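Beta-lactamase (Serratia marcescens, PDB 5GWA) probably hydrolyses beta-lactam antibiotics to substituted beta-amino acids, as a class A extended-spectrum beta-lactamase, and is captured here with the inhibitor avibactam. Local coordinates at residues 51-56 / 114-119; 78-83 / 146-151; 109-114 / 213-218. All blocks are in the same frame, centred on the assembly; numbering follows the deposited sequence.

Contact 1: residues 51-56 / 114-119; sequences FHLALA and NGCDIL
Leu-53 carries this contact through one methyl group, CD2, which meets three points on the neighbouring helix. The shortest approach is to the backbone: CD2 of Leu-53 lies 3.4 Å from O of Cys-116, and it comes at the oxygen from the side rather than end-on. The same methyl touches sulfur, 3.8 Å from SG of Cys-116, and a methylene, 4.0 Å from CB of Leu-119. CG of Leu-53 stands anti to the backbone N (chi1 170°), which extends the side chain toward helix 113-123; on the other side SG of Cys-116, also anti to its N (chi1 173°), turns to meet the methyl. With apolar atoms and one carbonyl as the only partners, the evidence is for van der Waals packing.

The two segments belong to helix 49-63, whose first turn carries Lys-50 of the probable SxxK motif that begins at Ser-47, and to helix 113-123. Both helices belong to the all-helical domain of the class A beta-lactamase fold.

The backbones come nearest at Leu-53 and Leu-119, whose CA atoms are 7.6 Å apart; there the other methyl, CD1 of Leu-53, makes a lighter touch at 4.1 Å from C of Leu-119. Beyond this patch the fit is looser. The branched end of Leu-119 turns elsewhere: its CD1 is 4.7 Å from CD2 of Leu-53, while the side chain packs on Ile-103, Ile-104 and Thr-107 of helix 100-109. Ala-54 stays 6.2 Å short, CB to CD1 of Leu-119, and rests on Val-108 instead. The looser side does not open to solvent, since every residue of both segments is buried. Phe-51, on a different face of its helix, meets Phe-174 edge-to-face.

Contact 2: residues 78-83 / 146-151; sequences DLQPNT and TEEEMH. With NA (sodium ion), chain Q; NXL ((2S,5R)-1-formyl-5-[(sulfooxy)amino]piperidine-2-carboxamide), chain B; NXL ((2S,5R)-1-formyl-5-[(sulfooxy)amino]piperidine-2-carboxamide), chain C.
The imidazole of His-151 has oxygen atoms gathered about it in different ways. OG1 of Thr-83 approaches obliquely, 3.4 Å from NE2 of His-151, whereas the carboxamide oxygen O of the avibactam molecule in chain C lies at the ring edge near its plane, 3.4 Å from CE1 of His-151. OE1 of Glu-147 is also at the edge, in plane. Elsewhere the planes of the Gln-80 amide and the Glu-148 carboxylate are turned 75° from each other, and the side chains cross at about a right angle.

Thr-83 has its stronger polar partner outside the contact: its OG1 accepts from ND2 of Asn-113. At the rim, NE2 of Gln-80 makes a weak but straight bond of 3.3 Å to OE2 of Glu-148 (166° at the hydrogen); Gln-80 is modelled in two conformers, so this link is doubtful.

Helix 147-151 lies in the omega loop of the class A fold, beside the inhibitor pocket. Thr-146 and Glu-149 close its start as a capping box: N of Glu-149 reaches OG1 of Thr-146 at 3.1 Å, and N of Thr-146 reaches OE1 of Glu-149 at 2.9 Å. Asp-117 of helix 113-123 also holds this start, its carboxylate taking N of Glu-147 and N of Glu-148. O of Met-150 binds a sodium ion at 2.7 Å, along with O of Ala-153 and O of Trp-154.

ND1 of His-151 is committed as a donor, 2.7 Å from O of Glu-147 and above the carbonyl plane (44° out of it), which fixes the ring's rotation with CE1 toward the inhibitor's carboxamide oxygen.

Contact 3: residues 109-114 / 213-218; sequences SHSDNN and AHKTGS. With NA (sodium ion), chain N; NXL ((2S,5R)-1-formyl-5-[(sulfooxy)amino]piperidine-2-carboxamide), chain C.
Lys-215 reaches Ser-111 by a folded route: CG leaves anti to the backbone N (chi1 179°), then the chain bends at chi2 and again at chi4, carrying NZ to 2.7 Å from OG of Ser-111. Ser-111 itself has positive phi (54°) and a chi1 of -146°, outside the usual staggered positions, which aims its hydroxyl at the strand. NZ of Lys-215 donates to this hydroxyl and, at 3.0 Å, to O of Thr-216. OG of Ser-111 in turn donates 2.8 Å to the sulfate oxygen OAG of avibactam.

Two motifs of class A beta-lactamases meet here: the SDN loop, Ser-111 to Asn-113, and the KTG sequence, Lys-215 to Gly-217, on edge strand 212-218. The inhibitor spans them. ND2 of Asn-113 holds its carboxamide O at 2.9 Å, while OG of Ser-218 binds sulfate oxygen OAE at 2.7 Å. N of Ser-218 reaches the formyl oxygen OAC at 2.9 Å, consistent with its place in the family's oxyanion hole. NZ of Lys-215 lies 3.3 Å from sulfate oxygen OAG, and Arg-201 bonds to OG of Ser-218. One residue before Lys-215, NE2 of His-214 binds a sodium ion in the ring plane, 2.9 Å away.

Overall arrangement
From the N terminus, helix 49-63 comes first, and contact 1 closes a loop of 57 intervening residues by setting it against helix 113-123. The chain has by then passed through 78-83, which waits for contact 2 to join it to the omega-loop helix 147-151, 62 residues on. Contact 3 starts at 109-114, sharing Asn-114 with contact 1, and spans 98 residues to strand 212-218. Segments alternate in every pair, so all three contacts cross and none nests. Contacts 1 and 2 meet through Asp-117. Contacts 1 and 2 lie in the helical region; contact 3 ties it to the five-stranded sheet.

Contact 1: residues 51-56 / 114-119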
loop_
_atom_site.group_PDB
_atom_site.type_symbol
_atom_site.label_atom_id
_atom_site.label_comp_id
_atom_site.label_asym_id
_atom_site.label_seq_id
_atom_site.Cartn_x
_atom_site.Cartn_y
_atom_site.Cartn_z
ATOM N N PHE A 51 13.910 7.418 -8.188
ATOM C CA PHE A 51 15.336 7.750 -8.363
ATOM C C PHE A 51 15.488 9.133 -8.963
ATOM O O PHE A 51 16.212 10.001 -8.430
ATOM C CB PHE A 51 16.020 6.665 -9.225
ATOM C CG PHE A 51 17.410 7.033 -9.676
ATOM C CD1 PHE A 51 18.418 7.187 -8.742
ATOM C CD2 PHE A 51 17.698 7.207 -11.011
ATOM C CE1 PHE A 51 19.707 7.489 -9.131
ATOM C CE2 PHE A 51 18.986 7.556 -11.407
ATOM C CZ PHE A 51 19.988 7.687 -10.453
ATOM N N HIS A 52 14.760 9.366 -10.042
ATOM C CA HIS A 52 14.869 10.606 -10.809
ATOM C C HIS A 52 14.401 11.729 -9.879
ATOM O O HIS A 52 14.983 12.802 -9.830
ATOM C CB HIS A 52 13.950 10.547 -12.027
ATOM C CG HIS A 52 14.204 9.378 -12.929
ATOM N ND1 HIS A 52 14.047 8.070 -12.501
ATOM C CD2 HIS A 52 14.463 9.300 -14.253
ATOM C CE1 HIS A 52 14.295 7.253 -13.503
ATOM N NE2 HIS A 52 14.545 7.966 -14.577
ATOM N N LEU A 53 13.303 11.478 -9.170
ATOM C CA LEU A 53 12.771 12.465 -8.219
ATOM C C LEU A 53 13.798 12.844 -7.145
ATOM O O LEU A 53 14.048 14.043 -6.904
ATOM C CB LEU A 53 11.507 11.877 -7.585
ATOM C CG LEU A 53 10.966 12.657 -6.402
ATOM C CD1 LEU A 53 10.587 14.076 -6.784
ATOM C CD2 LEU A 53 9.794 11.926 -5.779
ATOM N N ALA A 54 14.532 11.858 -6.650
ATOM C CA ALA A 54 15.510 12.054 -5.602
ATOM C C ALA A 54 16.666 12.907 -6.130
ATOM O O ALA A 54 17.135 13.815 -5.440
ATOM C CB ALA A 54 15.986 10.745 -5.053
ATOM N N LEU A 55 17.102 12.624 -7.345
ATOM C CA LEU A 55 18.103 13.491 -8.004
ATOM C C LEU A 55 17.656 14.936 -8.014
ATOM O O LEU A 55 18.434 15.813 -7.618
ATOM C CB LEU A 55 18.366 13.050 -9.442
ATOM C CG LEU A 55 19.001 11.679 -9.640
ATOM C CD1 LEU A 55 19.063 11.349 -11.110
ATOM C CD2 LEU A 55 20.377 11.560 -9.036
ATOM N N ALA A 56 16.429 15.206 -8.463
ATOM C CA ALA A 56 15.973 16.588 -8.582
ATOM C C ALA A 56 15.863 17.220 -7.188
ATOM O O ALA A 56 16.144 18.406 -6.997
ATOM C CB ALA A 56 14.654 16.653 -9.316
ATOM N N ASN A 114 3.567 8.052 -0.485
ATOM C CA ASN A 114 3.257 9.367 0.077
ATOM C C ASN A 114 4.494 10.245 0.108
ATOM O O ASN A 114 4.432 11.432 -0.234
ATOM C CB ASN A 114 2.643 9.225 1.457
ATOM C CG ASN A 114 1.207 8.758 1.405
ATOM O OD1 ASN A 114 0.405 9.237 0.587
ATOM N ND2 ASN A 114 0.892 7.781 2.222
ATOM N N GLY A 115 5.630 9.659 0.494
ATOM C CA GLY A 115 6.895 10.403 0.507
ATOM C C GLY A 115 7.237 10.901 -0.889
ATOM O O GLY A 115 7.666 12.064 -1.097
ATOM N N CYS A 116 6.985 10.074 -1.892
ATOM C CA CYS A 116 7.192 10.442 -3.281
ATOM C C CYS A 116 6.402 11.725 -3.622
ATOM O O CYS A 116 6.951 12.717 -4.101
ATOM C CB CYS A 116 6.759 9.291 -4.182
ATOM S SG CYS A 116 6.755 9.648 -5.944
ATOM N N ASP A 117 5.125 11.725 -3.322
ATOM C CA ASP A 117 4.289 12.846 -3.690
ATOM C C ASP A 117 4.547 14.080 -2.852
ATOM O O ASP A 117 4.479 15.192 -3.384
ATOM C CB ASP A 117 2.812 12.439 -3.713
ATOM C CG ASP A 117 2.476 11.513 -4.878
ATOM O OD1 ASP A 117 3.347 11.141 -5.717
ATOM O OD2 ASP A 117 1.297 11.137 -4.957
ATOM N N ILE A 118 4.917 13.902 -1.590
ATOM C CA ILE A 118 5.374 15.028 -0.732
ATOM C C ILE A 118 6.604 15.708 -1.362
ATOM O O ILE A 118 6.660 16.941 -1.522
ATOM C CB ILE A 118 5.733 14.525 0.688
ATOM C CG1 ILE A 118 4.457 14.177 1.465
ATOM C CG2 ILE A 118 6.536 15.565 1.446
ATOM C CD1 ILE A 118 4.728 13.335 2.677
ATOM N N LEU A 119 7.505 14.894 -1.886
ATOM C CA LEU A 119 8.709 15.409 -2.523
ATOM C C LEU A 119 8.431 16.023 -3.897
ATOM O O LEU A 119 9.058 17.041 -4.231
ATOM C CB LEU A 119 9.791 14.310 -2.588
ATOM C CG LEU A 119 10.375 13.863 -1.233
ATOM C CD1 LEU A 119 11.302 12.683 -1.401
ATOM C CD2 LEU A 119 11.078 14.998 -0.482
#

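Contact 2: residues 78-83 / 146-151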
loop_
_atom_site.group_PDB
_atom_site.type_symbol
_atom_site.label_atom_id
_atom_site.label_comp_id
_atom_site.label_asym_id
_atom_site.label_seq_id
_atom_site.Cartn_x
_atom_site.Cartn_y
_atom_site.Cartn_z
ATOM N N ASP A 78 -1.346 14.441 3.749
ATOM C CA ASP A 78 -0.175 14.113 2.909
ATOM C C ASP A 78 0.108 12.609 3.024
ATOM O O ASP A 78 0.881 12.083 2.215
ATOM C CB ASP A 78 1.115 14.829 3.366
ATOM C CG ASP A 78 1.145 16.320 3.061
ATOM O OD1 ASP A 78 0.617 16.708 2.002
ATOM O OD2 ASP A 78 1.650 17.090 3.926
ATOM N N LEU A 79 -0.371 11.977 4.103
ATOM C CA LEU A 79 -0.233 10.524 4.281
ATOM C C LEU A 79 -1.528 9.820 3.978
ATOM O O LEU A 79 -2.281 9.471 4.887
ATOM C CB LEU A 79 0.254 10.195 5.687
ATOM C CG LEU A 79 1.591 10.788 6.062
ATOM C CD1 LEU A 79 1.999 10.569 7.525
ATOM C CD2 LEU A 79 2.677 10.205 5.150
ATOM N N GLN A 80 -1.809 9.650 2.693
ATOM C CA GLN A 80 -3.052 9.015 2.245
ATOM C C GLN A 80 -3.030 7.523 2.553
ATOM O O GLN A 80 -1.985 6.891 2.453
ATOM C CB GLN A 80 -3.246 9.223 0.744
ATOM C CG GLN A 80 -3.307 10.687 0.331
ATOM C CD GLN A 80 -3.548 10.860 -1.156
ATOM O OE1 GLN A 80 -2.980 10.140 -1.993
ATOM N NE2 GLN A 80 -4.391 11.828 -1.500
ATOM N N PRO A 81 -4.199 6.939 2.873
ATOM C CA PRO A 81 -4.299 5.521 3.265
ATOM C C PRO A 81 -4.257 4.428 2.179
ATOM O O PRO A 81 -3.765 3.331 2.475
ATOM C CB PRO A 81 -5.652 5.454 3.987
ATOM C CG PRO A 81 -6.437 6.578 3.390
ATOM C CD PRO A 81 -5.428 7.677 3.214
ATOM N N ASN A 82 -4.783 4.673 0.985
ATOM C CA ASN A 82 -4.905 3.614 -0.045
ATOM C C ASN A 82 -3.715 3.575 -0.968
ATOM O O ASN A 82 -3.850 3.445 -2.193
ATOM C CB ASN A 82 -6.092 3.840 -0.965
ATOM C CG ASN A 82 -7.329 4.180 -0.226
ATOM O OD1 ASN A 82 -8.145 3.308 0.039
ATOM N ND2 ASN A 82 -7.535 5.470 0.026
ATOM N N THR A 83 -2.539 3.526 -0.383
ATOM C CA THR A 83 -1.366 3.416 -1.183
ATOM C C THR A 83 -0.286 2.803 -0.313
ATOM O O THR A 83 -0.353 2.871 0.924
ATOM C CB THR A 83 -0.955 4.819 -1.682
ATOM O OG1 THR A 83 -0.017 4.684 -2.734
ATOM C CG2 THR A 83 -0.342 5.674 -0.586
ATOM N N THR A 146 2.085 11.928 -10.729
ATOM C CA THR A 146 2.448 11.588 -9.360
ATOM C C THR A 146 1.906 10.200 -9.031
ATOM O O THR A 146 1.195 9.600 -9.827
ATOM C CB THR A 146 1.816 12.560 -8.359
ATOM O OG1 THR A 146 0.391 12.485 -8.480
ATOM C CG2 THR A 146 2.280 13.986 -8.588
ATOM N N GLU A 147 2.243 9.690 -7.856
ATOM C CA GLU A 147 1.692 8.409 -7.453
ATOM C C GLU A 147 0.192 8.472 -7.295
ATOM O O GLU A 147 -0.502 7.553 -7.734
ATOM C CB GLU A 147 2.356 7.898 -6.161
ATOM C CG GLU A 147 3.772 7.390 -6.414
ATOM C CD GLU A 147 3.839 6.060 -7.126
ATOM O OE1 GLU A 147 2.809 5.340 -7.191
ATOM O OE2 GLU A 147 4.945 5.631 -7.570
ATOM N N GLU A 148 -0.307 9.534 -6.701
ATOM C CA GLU A 148 -1.766 9.684 -6.537
ATOM C C GLU A 148 -2.458 9.677 -7.890
ATOM O O GLU A 148 -3.446 8.967 -8.083
ATOM C CB GLU A 148 -2.052 10.950 -5.793
ATOM C CG GLU A 148 -3.520 11.335 -5.720
ATOM C CD GLU A 148 -3.737 12.615 -4.928
ATOM O OE1 GLU A 148 -2.758 13.357 -4.690
ATOM O OE2 GLU A 148 -4.907 12.922 -4.598
ATOM N N GLU A 149 -1.859 10.378 -8.850
ATOM C CA GLU A 149 -2.413 10.422 -10.187
ATOM C C GLU A 149 -2.396 9.054 -10.879
ATOM O O GLU A 149 -3.355 8.657 -11.557
ATOM C CB GLU A 149 -1.675 11.484 -11.014
ATOM C CG GLU A 149 -1.984 12.898 -10.607
ATOM C CD GLU A 149 -1.188 13.944 -11.353
ATOM O OE1 GLU A 149 0.006 13.727 -11.659
ATOM O OE2 GLU A 149 -1.673 15.094 -11.437
ATOM N N MET A 150 -1.349 8.260 -10.663
ATOM C CA MET A 150 -1.275 6.934 -11.252
ATOM C C MET A 150 -2.337 5.990 -10.671
ATOM O O MET A 150 -2.767 5.047 -11.315
ATOM C CB MET A 150 0.131 6.328 -11.058
ATOM C CG MET A 150 1.150 6.892 -12.028
ATOM S SD MET A 150 2.616 5.857 -12.132
ATOM C CE MET A 150 3.365 6.279 -10.586
ATOM N N HIS A 151 -2.615 6.149 -9.393
ATOM C CA HIS A 151 -3.564 5.246 -8.712
ATOM C C HIS A 151 -5.008 5.553 -9.108
ATOM O O HIS A 151 -5.911 4.774 -8.776
ATOM C CB HIS A 151 -3.395 5.356 -7.187
ATOM C CG HIS A 151 -2.197 4.636 -6.664
ATOM N ND1 HIS A 151 -0.900 5.018 -6.954
ATOM C CD2 HIS A 151 -2.098 3.549 -5.858
ATOM C CE1 HIS A 151 -0.056 4.187 -6.365
ATOM N NE2 HIS A 151 -0.762 3.277 -5.705
HETATM NA NA NA Q . -1.747 3.840 -13.549
HETATM O OAC NXL B . -9.790 -0.600 3.396
HETATM C CAN NXL B . -8.741 -1.214 3.562
HETATM N N NXL B . -7.662 -0.978 2.963
HETATM C CAJ NXL B . -6.405 -1.527 3.427
HETATM C CA NXL B . -7.639 0.001 1.885
HETATM C C NXL B . -7.324 -0.544 0.534
HETATM O O NXL B . -6.965 -1.696 0.375
HETATM N NAA NXL B . -7.328 0.360 -0.450
HETATM C CB NXL B . -6.669 1.097 2.244
HETATM C CAH NXL B . -5.343 0.577 2.746
HETATM C CAO NXL B . -5.516 -0.402 3.899
HETATM N NAK NXL B . -5.994 0.156 5.181
HETATM O OAL NXL B . -6.658 1.291 5.119
HETATM S SAR NXL B . -7.589 1.567 6.304
HETATM O OAD NXL B . -6.810 2.412 7.153
HETATM O OAE NXL B . -8.759 2.327 6.040
HETATM O OAG NXL B . -8.164 0.090 6.697
HETATM O OAC NXL C . 6.364 0.940 -8.146
HETATM C CAN NXL C . 6.229 1.464 -7.045
HETATM N N NXL C . 5.303 1.212 -6.233
HETATM C CAJ NXL C . 5.380 1.629 -4.848
HETATM C CA NXL C . 4.210 0.340 -6.639
HETATM C C NXL C . 2.869 0.986 -6.710
HETATM O O NXL C . 2.683 2.121 -6.311
HETATM N NAA NXL C . 1.879 0.181 -7.104
HETATM C CB NXL C . 4.167 -0.848 -5.712
HETATM C CAH NXL C . 4.255 -0.469 -4.253
HETATM C CAO NXL C . 5.467 0.407 -3.967
HETATM N NAK NXL C . 6.794 -0.235 -4.072
HETATM O OAL NXL C . 6.869 -1.312 -4.826
HETATM S SAR NXL C . 8.268 -1.634 -5.363
HETATM O OAD NXL C . 8.765 -2.607 -4.442
HETATM O OAE NXL C . 8.338 -2.285 -6.624
HETATM O OAG NXL C . 8.922 -0.165 -5.646
HETATM O O HOH W 1 -0.687 2.095 -11.693
#

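Contact 3: residues 109-114 / 213-218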
loop_
_atom_site.group_PDB
_atom_site.type_symbol
_atom_site.label_atom_id
_atom_site.label_comp_id
_atom_site.label_asym_id
_atom_site.label_seq_id
_atom_site.Cartn_x
_atom_site.Cartn_y
_atom_site.Cartn_z
ATOM N N SER A 109 14.399 3.876 -0.412
ATOM C CA SER A 109 14.771 2.520 0.074
ATOM C C SER A 109 13.537 1.667 0.309
ATOM O O SER A 109 13.599 0.442 0.136
ATOM C CB SER A 109 15.599 2.587 1.361
ATOM O OG SER A 109 16.710 3.446 1.113
ATOM N N HIS A 110 12.431 2.274 0.725
ATOM C CA HIS A 110 11.206 1.543 1.019
ATOM C C HIS A 110 10.068 1.893 0.055
ATOM O O HIS A 110 8.981 1.404 0.232
ATOM C CB HIS A 110 10.775 1.791 2.452
ATOM C CG HIS A 110 11.631 1.098 3.441
ATOM N ND1 HIS A 110 12.844 1.571 3.892
ATOM C CD2 HIS A 110 11.435 -0.090 4.056
ATOM C CE1 HIS A 110 13.368 0.686 4.729
ATOM N NE2 HIS A 110 12.530 -0.326 4.838
ATOM N N SER A 111 10.375 2.671 -0.976
ATOM C CA SER A 111 9.407 3.008 -2.019
ATOM C C SER A 111 8.113 3.606 -1.517
ATOM O O SER A 111 7.058 3.401 -2.113
ATOM C CB SER A 111 9.130 1.807 -2.901
ATOM O OG SER A 111 8.885 2.235 -4.243
ATOM N N ASP A 112 8.155 4.398 -0.453
ATOM C CA ASP A 112 6.935 5.052 -0.004
ATOM C C ASP A 112 6.269 5.917 -1.055
ATOM O O ASP A 112 6.916 6.785 -1.683
ATOM C CB ASP A 112 7.241 5.903 1.224
ATOM C CG ASP A 112 6.005 6.251 1.984
ATOM O OD1 ASP A 112 5.306 7.167 1.589
ATOM O OD2 ASP A 112 5.750 5.600 3.004
ATOM N N ASN A 113 4.973 5.733 -1.273
ATOM C CA ASN A 113 4.266 6.541 -2.282
ATOM C C ASN A 113 3.894 7.921 -1.775
ATOM O O ASN A 113 3.854 8.871 -2.567
ATOM C CB ASN A 113 3.039 5.811 -2.788
ATOM C CG ASN A 113 3.375 4.727 -3.797
ATOM O OD1 ASN A 113 4.398 4.765 -4.444
ATOM N ND2 ASN A 113 2.459 3.784 -3.972
ATOM N N ASN A 114 3.567 8.052 -0.485
ATOM C CA ASN A 114 3.257 9.367 0.077
ATOM C C ASN A 114 4.494 10.245 0.108
ATOM O O ASN A 114 4.432 11.432 -0.234
ATOM C CB ASN A 114 2.643 9.225 1.457
ATOM C CG ASN A 114 1.207 8.758 1.405
ATOM O OD1 ASN A 114 0.405 9.237 0.587
ATOM N ND2 ASN A 114 0.892 7.781 2.222
ATOM N N ALA A 213 23.025 -1.167 -5.662
ATOM C CA ALA A 213 22.374 0.123 -5.402
ATOM C C ALA A 213 21.226 0.209 -6.378
ATOM O O ALA A 213 21.459 0.335 -7.573
ATOM C CB ALA A 213 23.358 1.252 -5.673
ATOM N N HIS A 214 19.995 0.135 -5.885
ATOM C CA HIS A 214 18.888 -0.038 -6.812
ATOM C C HIS A 214 17.574 0.546 -6.373
ATOM O O HIS A 214 17.393 0.915 -5.228
ATOM C CB HIS A 214 18.723 -1.512 -7.169
ATOM C CG HIS A 214 18.148 -2.357 -6.089
ATOM N ND1 HIS A 214 16.916 -2.951 -6.192
ATOM C CD2 HIS A 214 18.626 -2.711 -4.872
ATOM C CE1 HIS A 214 16.659 -3.651 -5.107
ATOM N NE2 HIS A 214 17.672 -3.496 -4.275
ATOM N N LYS A 215 16.654 0.628 -7.332
ATOM C CA LYS A 215 15.291 1.080 -7.072
ATOM C C LYS A 215 14.324 0.238 -7.914
ATOM O O LYS A 215 14.518 0.046 -9.107
ATOM C CB LYS A 215 15.124 2.554 -7.470
ATOM C CG LYS A 215 13.713 3.092 -7.237
ATOM C CD LYS A 215 13.440 3.343 -5.755
ATOM C CE LYS A 215 11.960 3.410 -5.391
ATOM N NZ LYS A 215 11.368 2.052 -5.389
ATOM N N THR A 216 13.326 -0.300 -7.257
ATOM C CA THR A 216 12.386 -1.231 -7.892
ATOM C C THR A 216 11.133 -0.475 -8.356
ATOM O O THR A 216 10.884 0.689 -7.995
ATOM C CB THR A 216 11.966 -2.287 -6.842
ATOM O OG1 THR A 216 11.565 -1.608 -5.665
ATOM C CG2 THR A 216 13.108 -3.189 -6.523
ATOM N N GLY A 217 10.280 -1.159 -9.119
ATOM C CA GLY A 217 8.915 -0.654 -9.360
ATOM C C GLY A 217 8.011 -1.801 -9.721
ATOM O O GLY A 217 8.483 -2.786 -10.332
ATOM N N SER A 218 6.738 -1.629 -9.405
ATOM C CA SER A 218 5.748 -2.695 -9.644
ATOM C C SER A 218 4.420 -2.032 -9.991
ATOM O O SER A 218 4.121 -0.938 -9.512
ATOM C CB SER A 218 5.621 -3.561 -8.396
ATOM O OG SER A 218 6.857 -4.090 -7.951
HETATM NA NA NA N . 16.894 -5.083 -2.012
HETATM O OAC NXL C . 6.364 0.940 -8.146
HETATM C CAN NXL C . 6.229 1.464 -7.045
HETATM N N NXL C . 5.303 1.212 -6.233
HETATM C CAJ NXL C . 5.380 1.629 -4.848
HETATM C CA NXL C . 4.210 0.340 -6.639
HETATM C C NXL C . 2.869 0.986 -6.710
HETATM O O NXL C . 2.683 2.121 -6.311
HETATM N NAA NXL C . 1.879 0.181 -7.104
HETATM C CB NXL C . 4.167 -0.848 -5.712
HETATM C CAH NXL C . 4.255 -0.469 -4.253
HETATM C CAO NXL C . 5.467 0.407 -3.967
HETATM N NAK NXL C . 6.794 -0.235 -4.072
HETATM O OAL NXL C . 6.869 -1.312 -4.826
HETATM S SAR NXL C . 8.268 -1.634 -5.363
HETATM O OAD NXL C . 8.765 -2.607 -4.442
HETATM O OAE NXL C . 8.338 -2.285 -6.624
HETATM O OAG NXL C . 8.922 -0.165 -5.646
HETATM O O HOH W 2 17.787 -6.375 0.171
#